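Local atomic coordinates of factor essential for expression of methicillin resistance (Staphylococcus aureus, PDB entry 1LRZ), a protein that catalyses addition of glycines 2 and 3 to the pentaglycine interpeptide bridge of Staphylococcus aureus peptidoglycan, using glycyl-tRNA as donor. Residues 1-5 / 88-93; 174-179 / 381-387; 188-192 / 247-251; 101-105 / 405-409; 225-229 / 316-320. One frame throughout, in Å; residues are numbered along the deposited sequence.

Contact 1 of 5, residues 1-5 / 88-93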
# COMPACT_ATOMS: atom_id res chain seq x y z
N MET A 1 -18.64 9.76 -29.26
CA MET A 1 -17.26 9.60 -28.72
C MET A 1 -16.35 10.77 -29.11
O MET A 1 -15.91 10.87 -30.26
CB MET A 1 -16.66 8.28 -29.20
CG MET A 1 -15.19 8.10 -28.85
SD MET A 1 -14.73 6.38 -28.70
CE MET A 1 -14.04 6.02 -30.30
N LYS A 2 -16.07 11.65 -28.16
CA LYS A 2 -15.20 12.78 -28.42
C LYS A 2 -14.15 12.91 -27.32
O LYS A 2 -14.44 12.66 -26.15
CB LYS A 2 -16.00 14.08 -28.52
CG LYS A 2 -15.15 15.32 -28.76
CD LYS A 2 -15.98 16.51 -29.27
CE LYS A 2 -17.03 16.96 -28.26
NZ LYS A 2 -17.92 18.06 -28.78
N PHE A 3 -12.93 13.28 -27.71
CA PHE A 3 -11.86 13.48 -26.74
C PHE A 3 -12.11 14.89 -26.24
O PHE A 3 -12.46 15.77 -27.03
CB PHE A 3 -10.49 13.41 -27.42
CG PHE A 3 -9.32 13.38 -26.45
CD1 PHE A 3 -8.85 12.18 -25.94
CD2 PHE A 3 -8.67 14.56 -26.08
CE1 PHE A 3 -7.75 12.14 -25.08
CE2 PHE A 3 -7.57 14.53 -25.22
CZ PHE A 3 -7.11 13.32 -24.72
N THR A 4 -11.96 15.11 -24.95
CA THR A 4 -12.19 16.44 -24.40
C THR A 4 -11.58 16.60 -23.01
O THR A 4 -11.01 15.66 -22.46
CB THR A 4 -13.70 16.73 -24.33
OG1 THR A 4 -13.91 18.07 -23.87
CG2 THR A 4 -14.39 15.77 -23.37
N ASN A 5 -11.68 17.81 -22.46
CA ASN A 5 -11.19 18.07 -21.12
C ASN A 5 -12.35 17.71 -20.21
O ASN A 5 -13.51 17.81 -20.61
CB ASN A 5 -10.82 19.55 -20.97
CG ASN A 5 -9.45 19.86 -21.53
OD1 ASN A 5 -8.42 19.56 -20.91
ND2 ASN A 5 -9.42 20.44 -22.72
N PHE A 88 -8.29 4.93 -30.13
CA PHE A 88 -8.81 6.29 -30.25
C PHE A 88 -8.24 7.19 -29.17
O PHE A 88 -7.82 8.32 -29.44
CB PHE A 88 -10.34 6.27 -30.11
CG PHE A 88 -10.97 7.64 -30.20
CD1 PHE A 88 -11.04 8.31 -31.42
CD2 PHE A 88 -11.49 8.25 -29.07
CE1 PHE A 88 -11.62 9.58 -31.50
CE2 PHE A 88 -12.07 9.51 -29.15
CZ PHE A 88 -12.14 10.18 -30.37
N PHE A 89 -8.22 6.71 -27.93
CA PHE A 89 -7.71 7.52 -26.84
C PHE A 89 -6.25 7.93 -26.99
O PHE A 89 -5.91 9.09 -26.81
CB PHE A 89 -7.87 6.81 -25.48
CG PHE A 89 -7.37 7.63 -24.32
CD1 PHE A 89 -6.02 7.59 -23.96
CD2 PHE A 89 -8.21 8.50 -23.65
CE1 PHE A 89 -5.54 8.41 -22.94
CE2 PHE A 89 -7.73 9.32 -22.63
CZ PHE A 89 -6.40 9.28 -22.28
N PHE A 90 -5.38 6.97 -27.29
CA PHE A 90 -3.97 7.29 -27.40
C PHE A 90 -3.63 8.14 -28.62
O PHE A 90 -2.68 8.92 -28.59
CB PHE A 90 -3.13 6.02 -27.34
CG PHE A 90 -3.02 5.46 -25.94
CD1 PHE A 90 -3.82 4.39 -25.54
CD2 PHE A 90 -2.18 6.05 -25.01
CE1 PHE A 90 -3.77 3.93 -24.22
CE2 PHE A 90 -2.12 5.60 -23.69
CZ PHE A 90 -2.92 4.53 -23.29
N ASN A 91 -4.42 8.02 -29.67
CA ASN A 91 -4.20 8.80 -30.88
C ASN A 91 -4.64 10.24 -30.57
O ASN A 91 -3.95 11.19 -30.91
CB ASN A 91 -5.03 8.22 -32.02
CG ASN A 91 -4.51 8.61 -33.38
OD1 ASN A 91 -3.34 8.41 -33.68
ND2 ASN A 91 -5.38 9.18 -34.21
N GLU A 92 -5.78 10.39 -29.91
CA GLU A 92 -6.26 11.72 -29.58
C GLU A 92 -5.41 12.38 -28.51
O GLU A 92 -5.30 13.61 -28.46
CB GLU A 92 -7.72 11.66 -29.14
CG GLU A 92 -8.70 11.21 -30.22
CD GLU A 92 -8.89 12.24 -31.32
OE1 GLU A 92 -9.06 13.44 -30.98
OE2 GLU A 92 -8.89 11.87 -32.51
N LEU A 93 -4.80 11.58 -27.63
CA LEU A 93 -3.96 12.14 -26.58
C LEU A 93 -2.72 12.76 -27.23
O LEU A 93 -2.23 13.80 -26.80
CB LEU A 93 -3.54 11.04 -25.59
CG LEU A 93 -2.56 11.46 -24.48
CD1 LEU A 93 -3.14 12.60 -23.64
CD2 LEU A 93 -2.28 10.25 -23.60
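This is a strand-on-helix packing contact at the N-terminal edge of an alpha/beta sheet, in a protein of the FemABX family. Strand 2-5, outermost in its mixed sheet, runs beside helix 83-98; the two segment axes approach to 9.3 Å at 52°, with F3 and E92 nearest each other (CA to CA 6.5 Å). No hydrogen bond joins the segments, so shape and apolar surface do the work. F3 has the largest share. E92 O lies over one face of its ring, and F89 and L93 meet it obliquely: F3 CZ is 4.2 Å from L93 CD1 and F3 CE1 3.7 Å from F89 CE2. The E92 carboxylate pairs with K95. From strand 39-46, V43 touches F3, and I45 touches F88 and F89. At the chain start M1 meets F88 twice: SD makes an oblique Met-aromatic contact, 4.4 Å from the F88 ring centroid, and M1 CE a CH-pi contact over the ring face, 3.8 Å from that centroid.

Contact 2 of 5, residues 174-179 / 381-387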
# COMPACT_ATOMS: atom_id res chain seq x y z
N ASN A 174 -5.21 -18.35 5.22
CA ASN A 174 -4.32 -18.48 4.07
C ASN A 174 -2.91 -17.94 4.31
O ASN A 174 -2.07 -18.05 3.43
CB ASN A 174 -4.95 -17.80 2.84
CG ASN A 174 -6.24 -18.46 2.39
OD1 ASN A 174 -6.54 -19.59 2.80
ND2 ASN A 174 -7.02 -17.78 1.54
N MET A 175 -2.66 -17.35 5.48
CA MET A 175 -1.33 -16.84 5.81
C MET A 175 -0.44 -18.05 6.09
O MET A 175 -0.95 -19.12 6.41
CB MET A 175 -1.35 -15.99 7.10
CG MET A 175 -1.99 -14.61 7.00
SD MET A 175 -1.94 -13.72 8.58
CE MET A 175 -2.97 -12.28 8.20
N ASP A 176 0.88 -17.88 5.99
CA ASP A 176 1.75 -18.99 6.32
C ASP A 176 1.90 -19.03 7.85
O ASP A 176 1.44 -18.10 8.55
CB ASP A 176 3.11 -18.88 5.59
CG ASP A 176 3.97 -17.70 6.05
OD1 ASP A 176 5.05 -17.52 5.47
OD2 ASP A 176 3.60 -16.97 6.98
N GLY A 177 2.49 -20.09 8.38
CA GLY A 177 2.62 -20.22 9.82
C GLY A 177 3.13 -19.01 10.59
O GLY A 177 2.55 -18.61 11.60
N LEU A 178 4.22 -18.43 10.10
CA LEU A 178 4.81 -17.28 10.76
C LEU A 178 3.88 -16.05 10.78
O LEU A 178 3.72 -15.40 11.81
CB LEU A 178 6.15 -16.95 10.09
CG LEU A 178 7.09 -15.96 10.79
CD1 LEU A 178 7.35 -16.40 12.23
CD2 LEU A 178 8.40 -15.88 10.00
N ARG A 179 3.24 -15.72 9.65
CA ARG A 179 2.34 -14.56 9.64
C ARG A 179 1.09 -14.78 10.49
O ARG A 179 0.64 -13.89 11.19
CB ARG A 179 1.93 -14.20 8.20
CG ARG A 179 3.00 -13.42 7.46
CD ARG A 179 4.18 -14.33 7.18
NE ARG A 179 5.43 -13.63 7.32
CZ ARG A 179 6.60 -14.11 6.94
NH1 ARG A 179 7.67 -13.36 7.13
NH2 ARG A 179 6.70 -15.31 6.38
N LYS A 381 9.56 -11.82 1.34
CA LYS A 381 9.17 -13.02 2.10
C LYS A 381 8.00 -12.67 3.02
O LYS A 381 7.08 -13.47 3.24
CB LYS A 381 10.35 -13.53 2.94
CG LYS A 381 11.49 -14.14 2.13
CD LYS A 381 12.64 -14.60 3.03
CE LYS A 381 13.75 -15.26 2.21
NZ LYS A 381 14.88 -15.76 3.07
N PHE A 382 8.04 -11.46 3.57
CA PHE A 382 6.98 -11.00 4.46
C PHE A 382 5.66 -10.90 3.68
O PHE A 382 4.64 -11.44 4.12
CB PHE A 382 7.40 -9.66 5.06
CG PHE A 382 6.34 -8.97 5.89
CD1 PHE A 382 5.51 -8.01 5.31
CD2 PHE A 382 6.23 -9.23 7.25
CE1 PHE A 382 4.58 -7.30 6.09
CE2 PHE A 382 5.30 -8.54 8.04
CZ PHE A 382 4.48 -7.57 7.46
N LYS A 383 5.70 -10.26 2.52
CA LYS A 383 4.50 -10.11 1.70
C LYS A 383 3.99 -11.48 1.24
O LYS A 383 2.78 -11.75 1.25
CB LYS A 383 4.82 -9.19 0.52
CG LYS A 383 5.17 -7.78 1.00
CD LYS A 383 5.53 -6.80 -0.11
CE LYS A 383 5.85 -5.43 0.52
NZ LYS A 383 6.13 -4.35 -0.46
N LYS A 384 4.93 -12.35 0.87
CA LYS A 384 4.61 -13.71 0.43
C LYS A 384 3.79 -14.45 1.50
O LYS A 384 2.83 -15.17 1.18
CB LYS A 384 5.91 -14.47 0.15
CG LYS A 384 5.72 -15.90 -0.32
CD LYS A 384 7.06 -16.58 -0.48
CE LYS A 384 6.89 -18.06 -0.80
NZ LYS A 384 8.22 -18.70 -1.01
N GLY A 385 4.17 -14.24 2.76
CA GLY A 385 3.50 -14.90 3.87
C GLY A 385 2.03 -14.57 4.04
O GLY A 385 1.32 -15.31 4.73
N TYR A 386 1.56 -13.49 3.42
CA TYR A 386 0.15 -13.09 3.50
C TYR A 386 -0.70 -13.71 2.39
O TYR A 386 -1.89 -13.44 2.29
CB TYR A 386 0.03 -11.55 3.43
CG TYR A 386 0.32 -10.86 4.74
CD1 TYR A 386 -0.69 -10.67 5.70
CD2 TYR A 386 1.60 -10.40 5.04
CE1 TYR A 386 -0.41 -10.04 6.92
CE2 TYR A 386 1.88 -9.78 6.26
CZ TYR A 386 0.88 -9.60 7.19
OH TYR A 386 1.18 -8.96 8.40
N ASN A 387 -0.06 -14.54 1.57
CA ASN A 387 -0.71 -15.20 0.44
C ASN A 387 -0.99 -14.24 -0.70
O ASN A 387 -1.92 -14.44 -1.46
CB ASN A 387 -2.05 -15.86 0.85
CG ASN A 387 -2.50 -16.91 -0.16
OD1 ASN A 387 -3.69 -17.06 -0.44
ND2 ASN A 387 -1.55 -17.65 -0.71
O HOH W 1 -5.75 -15.27 0.91
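N174 opens the contact through a bridge: its ND2 gives a hydrogen bond to water 1 (2.9 Å), which donates in turn to N387 OD1 (3.0 Å), while N174 O rests 3.4 Å from N387 CB. At M175 the backbones come closest, 4.6 Å from its CA to that of Y386, and M175 CA makes a CA-H...O contact with G385 O at 3.2 Å. The thioether reaches along Y386: M175 CE packs 3.6 Å from Y386 CE1, and SD makes an oblique Met-aromatic contact, 5.0 Å from the Y386 ring centroid. D176 then supplies the one direct hydrogen bond between the segments, D176 N to G385 O at 2.9 Å. Its carboxylate is busy with its own helix: OD2 accepts from R179 N, and OD1 forms a salt bridge with R179 NH2 (2.9 Å). R179 lies across 381-387, CG over the face of Y386 in a CH-pi contact, CD 3.4 Å from G385 CA and the guanidinium face over F382 CA. A CB on G385 would clash with R179 CD, so there is room here only for glycine. The motifs are an N-cap at D176 beside a Schellman motif at N387, joined by D176 N to G385 O.

Contact 3 of 5, residues 188-192 / 247-251; sequences KNGVK and EYIKE
Segment 188-192, the loop that leaves helix 177-187 and enters strand 192-195 at K192, lies against helical segment 247-251 (phi/psi near -60/-45), G190 in register with Y248 (CA to CA 5.8 Å). N189 OD1 accepts from V191 N at 3.2 Å, an Asx turn, and N189 ND2 bonds to F339 O. G190 takes phi 91° and psi -3°, angles that call for glycine; a CB would also strike Y248 CD1. K192 is extended (-125/163), its side chain mttt. Along the helix, E247 comes first, chi1 m and chi2 t, with OE1 2.8 Å from K192 NZ in a hydrogen-bonded salt bridge. Y248 (chi1 t, chi2 56°) lays its ring along the loop, CD1 4.0 Å from G190 CA and CE1 3.7 Å from N189 O; water 2 donates to Y248 OH (2.6 Å) and N189 O (2.9 Å). One turn beyond E247, E251 (m, t) sets OE2 3.6 Å from K192 NZ, a long salt bridge. One lysine thus answers two carboxylates: this network and the water are the polar links, while Y248 packs on the loop.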
# COMPACT_ATOMS: atom_id res chain seq x y z
N LYS A 188 -3.75 -9.93 20.73
CA LYS A 188 -3.85 -10.02 22.18
C LYS A 188 -2.53 -9.85 22.96
O LYS A 188 -2.24 -10.64 23.86
CB LYS A 188 -4.49 -11.37 22.53
CG LYS A 188 -4.88 -11.55 23.99
CD LYS A 188 -5.50 -12.92 24.21
CE LYS A 188 -5.86 -13.15 25.66
NZ LYS A 188 -6.45 -14.51 25.85
N ASN A 189 -1.75 -8.83 22.64
CA ASN A 189 -0.48 -8.63 23.35
C ASN A 189 -0.28 -7.21 23.87
O ASN A 189 0.85 -6.83 24.21
CB ASN A 189 0.70 -9.03 22.46
CG ASN A 189 1.04 -7.98 21.41
OD1 ASN A 189 0.17 -7.20 20.99
ND2 ASN A 189 2.29 -7.95 20.98
N GLY A 190 -1.35 -6.42 23.91
CA GLY A 190 -1.25 -5.05 24.40
C GLY A 190 -0.94 -3.96 23.39
O GLY A 190 -0.89 -2.78 23.74
N VAL A 191 -0.72 -4.33 22.13
CA VAL A 191 -0.44 -3.35 21.09
C VAL A 191 -1.74 -2.75 20.57
O VAL A 191 -2.72 -3.46 20.38
CB VAL A 191 0.32 -3.98 19.90
CG1 VAL A 191 0.41 -2.98 18.74
CG2 VAL A 191 1.72 -4.41 20.36
N LYS A 192 -1.74 -1.43 20.34
CA LYS A 192 -2.91 -0.74 19.81
C LYS A 192 -2.56 0.03 18.54
O LYS A 192 -1.38 0.26 18.25
CB LYS A 192 -3.48 0.22 20.87
CG LYS A 192 -4.00 -0.52 22.09
CD LYS A 192 -4.49 0.39 23.21
CE LYS A 192 -4.99 -0.48 24.38
NZ LYS A 192 -5.46 0.28 25.57
N GLU A 247 -2.14 1.86 30.31
CA GLU A 247 -3.24 0.95 29.98
C GLU A 247 -2.75 -0.50 29.92
O GLU A 247 -3.44 -1.42 30.35
CB GLU A 247 -3.88 1.36 28.65
CG GLU A 247 -4.34 2.82 28.63
CD GLU A 247 -5.11 3.18 27.37
OE1 GLU A 247 -4.65 2.84 26.26
OE2 GLU A 247 -6.18 3.82 27.50
N TYR A 248 -1.54 -0.68 29.39
CA TYR A 248 -0.95 -2.02 29.28
C TYR A 248 -0.74 -2.62 30.67
O TYR A 248 -1.19 -3.73 30.97
CB TYR A 248 0.39 -1.89 28.54
CG TYR A 248 1.18 -3.17 28.41
CD1 TYR A 248 0.63 -4.31 27.82
CD2 TYR A 248 2.52 -3.22 28.79
CE1 TYR A 248 1.40 -5.45 27.61
CE2 TYR A 248 3.29 -4.34 28.58
CZ TYR A 248 2.74 -5.46 27.99
OH TYR A 248 3.53 -6.56 27.77
N ILE A 249 -0.07 -1.86 31.54
CA ILE A 249 0.19 -2.30 32.89
C ILE A 249 -1.12 -2.54 33.65
O ILE A 249 -1.21 -3.47 34.45
CB ILE A 249 1.07 -1.27 33.64
CG1 ILE A 249 2.42 -1.14 32.92
CG2 ILE A 249 1.28 -1.71 35.09
CD1 ILE A 249 3.29 0.02 33.41
N LYS A 250 -2.13 -1.71 33.39
CA LYS A 250 -3.42 -1.89 34.06
C LYS A 250 -4.02 -3.23 33.69
O LYS A 250 -4.48 -3.98 34.56
CB LYS A 250 -4.41 -0.78 33.68
CG LYS A 250 -5.83 -1.05 34.18
CD LYS A 250 -6.81 0.06 33.79
CE LYS A 250 -8.16 -0.14 34.49
NZ LYS A 250 -9.14 0.93 34.17
N GLU A 251 -4.02 -3.54 32.39
CA GLU A 251 -4.55 -4.80 31.89
C GLU A 251 -3.81 -5.99 32.52
O GLU A 251 -4.42 -6.97 32.92
CB GLU A 251 -4.41 -4.88 30.36
CG GLU A 251 -5.45 -4.09 29.57
CD GLU A 251 -5.02 -3.79 28.13
OE1 GLU A 251 -4.41 -4.67 27.48
OE2 GLU A 251 -5.30 -2.66 27.65
O HOH W 2 3.00 -8.04 25.71

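Contact 4 of 5, residues 101-105 / 405-409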
# COMPACT_ATOMS: atom_id res chain seq x y z
N ARG A 101 2.63 22.20 -27.07
CA ARG A 101 4.08 22.22 -27.22
C ARG A 101 4.80 21.07 -26.52
O ARG A 101 5.85 21.25 -25.89
CB ARG A 101 4.62 23.57 -26.72
CG ARG A 101 4.00 24.79 -27.43
CD ARG A 101 4.58 26.15 -27.00
NE ARG A 101 4.06 27.22 -27.85
CZ ARG A 101 4.53 28.47 -27.89
NH1 ARG A 101 3.97 29.36 -28.71
NH2 ARG A 101 5.54 28.83 -27.10
N CYS A 102 4.24 19.88 -26.64
CA CYS A 102 4.84 18.73 -26.01
C CYS A 102 6.10 18.32 -26.77
O CYS A 102 6.11 18.33 -28.01
CB CYS A 102 3.85 17.57 -25.99
SG CYS A 102 4.52 16.04 -25.31
N LEU A 103 7.15 17.98 -26.04
CA LEU A 103 8.39 17.51 -26.64
C LEU A 103 8.31 15.99 -26.71
O LEU A 103 8.70 15.38 -27.71
CB LEU A 103 9.60 17.91 -25.78
CG LEU A 103 10.92 17.26 -26.22
CD1 LEU A 103 11.20 17.59 -27.69
CD2 LEU A 103 12.05 17.76 -25.33
N TYR A 104 7.84 15.38 -25.63
CA TYR A 104 7.64 13.93 -25.58
C TYR A 104 6.60 13.58 -24.53
O TYR A 104 6.50 14.25 -23.50
CB TYR A 104 8.96 13.17 -25.32
CG TYR A 104 9.56 13.31 -23.94
CD1 TYR A 104 9.56 12.23 -23.05
CD2 TYR A 104 10.19 14.48 -23.55
CE1 TYR A 104 10.20 12.32 -21.80
CE2 TYR A 104 10.83 14.59 -22.32
CZ TYR A 104 10.83 13.51 -21.45
OH TYR A 104 11.47 13.63 -20.23
N LEU A 105 5.82 12.55 -24.82
CA LEU A 105 4.74 12.08 -23.96
C LEU A 105 5.12 10.74 -23.34
O LEU A 105 5.45 9.78 -24.04
CB LEU A 105 3.46 11.94 -24.79
CG LEU A 105 2.26 11.19 -24.18
CD1 LEU A 105 1.82 11.86 -22.88
CD2 LEU A 105 1.13 11.17 -25.20
N VAL A 405 14.79 17.51 -31.49
CA VAL A 405 14.92 18.23 -30.22
C VAL A 405 14.99 17.23 -29.07
O VAL A 405 15.76 17.42 -28.11
CB VAL A 405 13.74 19.22 -30.00
CG1 VAL A 405 13.89 19.91 -28.64
CG2 VAL A 405 13.70 20.26 -31.12
N TYR A 406 14.19 16.17 -29.15
CA TYR A 406 14.20 15.16 -28.10
C TYR A 406 15.57 14.46 -28.08
O TYR A 406 16.09 14.11 -27.01
CB TYR A 406 13.08 14.14 -28.34
CG TYR A 406 13.01 13.08 -27.27
CD1 TYR A 406 12.73 13.42 -25.94
CD2 TYR A 406 13.24 11.74 -27.58
CE1 TYR A 406 12.68 12.44 -24.95
CE2 TYR A 406 13.19 10.75 -26.59
CZ TYR A 406 12.92 11.11 -25.28
OH TYR A 406 12.89 10.14 -24.30
N ALA A 407 16.15 14.26 -29.26
CA ALA A 407 17.47 13.63 -29.35
C ALA A 407 18.50 14.50 -28.61
O ALA A 407 19.33 13.99 -27.86
CB ALA A 407 17.88 13.46 -30.82
N ALA A 408 18.43 15.81 -28.82
CA ALA A 408 19.36 16.72 -28.15
C ALA A 408 19.13 16.67 -26.64
O ALA A 408 20.08 16.66 -25.85
CB ALA A 408 19.16 18.15 -28.66
N TYR A 409 17.86 16.60 -26.25
CA TYR A 409 17.46 16.56 -24.85
C TYR A 409 18.03 15.34 -24.12
O TYR A 409 18.50 15.45 -22.98
CB TYR A 409 15.94 16.54 -24.74
CG TYR A 409 15.44 16.33 -23.33
CD1 TYR A 409 15.56 17.34 -22.37
CD2 TYR A 409 14.86 15.12 -22.95
CE1 TYR A 409 15.11 17.16 -21.07
CE2 TYR A 409 14.40 14.92 -21.65
CZ TYR A 409 14.53 15.95 -20.71
OH TYR A 409 14.06 15.76 -19.43
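Apolar contacts come first. L103, its CA 6.4 Å from that of Y406, points its side chain at helix 403-411 and touches three residues there: CD1 is 3.7 Å from V405 CG1 and 4.0 Å from Y406 CB, and CD2 is 4.1 Å from Y409 CB. The leucine thus sits against one side of the helix and spans a full turn of it, from V405 to Y409. F67 of the adjoining strand 67-78 also touches L103 and V405, extending the patch.

The aromatic contacts form a cluster of Y104, Y406 and Y409. With chi1 p, Y104 swings its ring toward the helix, where Y406 CE1 lies over its face, 3.4 Å from Y104 CG. The planes of these two rings are inclined at 44° with centroids 4.7 Å apart. Y409 meets Y104 at 39° and 5.5 Å between centroids, with CE2 to CE2 at 3.6 Å. This is how the last modelled helix packs on the mixed sheet that carries strands 102-107 and 397-400: the chain turns a corner at L103, and both L103 and Y104 can then face the same helix, while Y69 stacks on Y104 and I398 of strand 397-400 touches both Y104 and Y406.

Polar contact is slight. The hydroxyls Y104 OH and Y409 OH stand 3.4 Å apart, a weak hydrogen bond at best.

Contact 5 of 5, residues 225-229 / 316-320; sequences YYNRL and GFFFI
Helical segment 225-229 packs on strand segment 316-320 mainly through aromatic side chains, joined by R228 CB and L229, with no hydrogen bond between them. Set the short axes 10.8 Å apart at closest approach and at +37°, so that both run roughly the same way from N to C; the nearest CA pairs are Y225 with F317 (8.4 Å) and R228 with F319 (9.1 Å). Helix phi/psi stay near -60/-45 (-66/-45 at R228), and the strand is extended, -115/115 at F317.

F317 is the centrepiece. Chi1 at -158° (t) and chi2 at 80° project its ring toward the helix, where Y225, R228 and L229 meet it. Y225, chi1 m and chi2 108°, turns its edge to the F317 face in a T-shaped pair: planes at 71°, centroids 4.8 Å apart, Y225 CD2 to F317 CE1 3.6 Å. R228 faces the strand, so its CB lies 3.8 Å from F317 CZ and 4.3 Å from F319 CE2, at the edges of the two rings; its rotamer is m, m, t with chi4 -67°, and its guanidinium makes a cation-pi contact with F224. L229 (m, t) has CG 4.3 Å from F317 CE1. F319 has chi1 m and chi2 135°.

Helix 222-232 thus packs on the sheet through strand 310-320. Around it, F204 of helix 201-207 meets both Y225 and F317, V238 of strand 236-244 touches F317 and L229, and F318 touches helix 341-355.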
# COMPACT_ATOMS: atom_id res chain seq x y z
N TYR A 225 4.97 13.73 2.23
CA TYR A 225 3.94 13.16 3.09
C TYR A 225 2.94 14.20 3.59
O TYR A 225 1.73 13.95 3.61
CB TYR A 225 4.58 12.44 4.27
CG TYR A 225 5.36 11.22 3.86
CD1 TYR A 225 6.75 11.21 3.91
CD2 TYR A 225 4.71 10.07 3.40
CE1 TYR A 225 7.48 10.10 3.50
CE2 TYR A 225 5.42 8.96 2.99
CZ TYR A 225 6.81 8.98 3.04
OH TYR A 225 7.54 7.87 2.65
N TYR A 226 3.45 15.36 3.98
CA TYR A 226 2.56 16.40 4.47
C TYR A 226 1.53 16.76 3.39
O TYR A 226 0.33 16.85 3.68
CB TYR A 226 3.37 17.63 4.87
CG TYR A 226 2.50 18.82 5.24
CD1 TYR A 226 1.96 18.94 6.51
CD2 TYR A 226 2.22 19.81 4.30
CE1 TYR A 226 1.14 20.02 6.84
CE2 TYR A 226 1.40 20.90 4.62
CZ TYR A 226 0.87 21.00 5.90
OH TYR A 226 0.05 22.06 6.23
N ASN A 227 1.98 16.96 2.16
CA ASN A 227 1.06 17.34 1.09
C ASN A 227 0.02 16.27 0.79
O ASN A 227 -1.12 16.59 0.45
CB ASN A 227 1.81 17.72 -0.19
CG ASN A 227 2.52 19.07 -0.07
OD1 ASN A 227 2.10 19.93 0.71
ND2 ASN A 227 3.57 19.26 -0.85
N ARG A 228 0.40 15.00 0.91
CA ARG A 228 -0.54 13.91 0.64
C ARG A 228 -1.64 13.96 1.71
O ARG A 228 -2.82 13.84 1.40
CB ARG A 228 0.18 12.56 0.68
CG ARG A 228 1.32 12.42 -0.32
CD ARG A 228 0.81 12.55 -1.72
NE ARG A 228 1.85 12.42 -2.75
CZ ARG A 228 2.85 13.27 -2.94
NH1 ARG A 228 2.99 14.35 -2.17
NH2 ARG A 228 3.68 13.07 -3.95
N LEU A 229 -1.25 14.13 2.96
CA LEU A 229 -2.23 14.23 4.04
C LEU A 229 -3.21 15.36 3.75
O LEU A 229 -4.42 15.18 3.82
CB LEU A 229 -1.55 14.51 5.38
CG LEU A 229 -0.93 13.34 6.14
CD1 LEU A 229 -0.46 13.84 7.52
CD2 LEU A 229 -1.97 12.24 6.32
N GLY A 316 2.62 3.04 9.15
CA GLY A 316 2.49 2.90 7.72
C GLY A 316 1.73 4.08 7.14
O GLY A 316 0.96 4.75 7.84
N PHE A 317 1.97 4.33 5.86
CA PHE A 317 1.32 5.42 5.14
C PHE A 317 0.46 4.72 4.08
O PHE A 317 1.00 4.06 3.18
CB PHE A 317 2.37 6.30 4.47
CG PHE A 317 1.90 7.68 4.17
CD1 PHE A 317 1.87 8.65 5.17
CD2 PHE A 317 1.51 8.03 2.88
CE1 PHE A 317 1.46 9.95 4.89
CE2 PHE A 317 1.10 9.33 2.60
CZ PHE A 317 1.08 10.29 3.61
N PHE A 318 -0.86 4.86 4.18
CA PHE A 318 -1.77 4.17 3.28
C PHE A 318 -2.68 5.05 2.43
O PHE A 318 -3.24 6.03 2.92
CB PHE A 318 -2.68 3.23 4.06
CG PHE A 318 -2.00 2.01 4.62
CD1 PHE A 318 -1.19 2.10 5.75
CD2 PHE A 318 -2.19 0.76 4.02
CE1 PHE A 318 -0.57 0.97 6.28
CE2 PHE A 318 -1.58 -0.38 4.54
CZ PHE A 318 -0.77 -0.28 5.68
N PHE A 319 -2.83 4.67 1.16
CA PHE A 319 -3.75 5.37 0.26
C PHE A 319 -5.01 4.51 0.17
O PHE A 319 -4.93 3.27 0.03
CB PHE A 319 -3.11 5.58 -1.10
CG PHE A 319 -1.92 6.50 -1.06
CD1 PHE A 319 -0.75 6.18 -1.74
CD2 PHE A 319 -1.95 7.67 -0.29
CE1 PHE A 319 0.38 7.01 -1.65
CE2 PHE A 319 -0.83 8.50 -0.20
CZ PHE A 319 0.33 8.17 -0.88
N ILE A 320 -6.17 5.15 0.25
CA ILE A 320 -7.43 4.42 0.23
C ILE A 320 -8.37 4.92 -0.84
O ILE A 320 -8.79 6.08 -0.84
CB ILE A 320 -8.15 4.52 1.61
CG1 ILE A 320 -7.25 3.96 2.72
CG2 ILE A 320 -9.47 3.77 1.58
CD1 ILE A 320 -6.21 4.94 3.20

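The five contacts spread over an elongated chain built round two mixed sheets. Contacts 1 and 4 belong to the sheet holding the N-terminal strand: helix 83-98 and strand 102-107 are consecutive, the contact centres lie 21 Å apart, and they touch where L93 CG meets L105 CD2 at 3.8 Å. Contacts 2, 3 and 5 gather about the other sheet, 25 to 28 Å apart between centres. Contact 3 lies near the start of the long helix 245-272. The centres of contacts 1 and 3 are 57 Å apart. Contact 1 closes first. Contact 4 then encloses contact 2, which encloses contacts 3 and 5, whose segments alternate. The chain returns to its first sheet for the last time near its C-terminus, with strand 397-400 and helix 403-411.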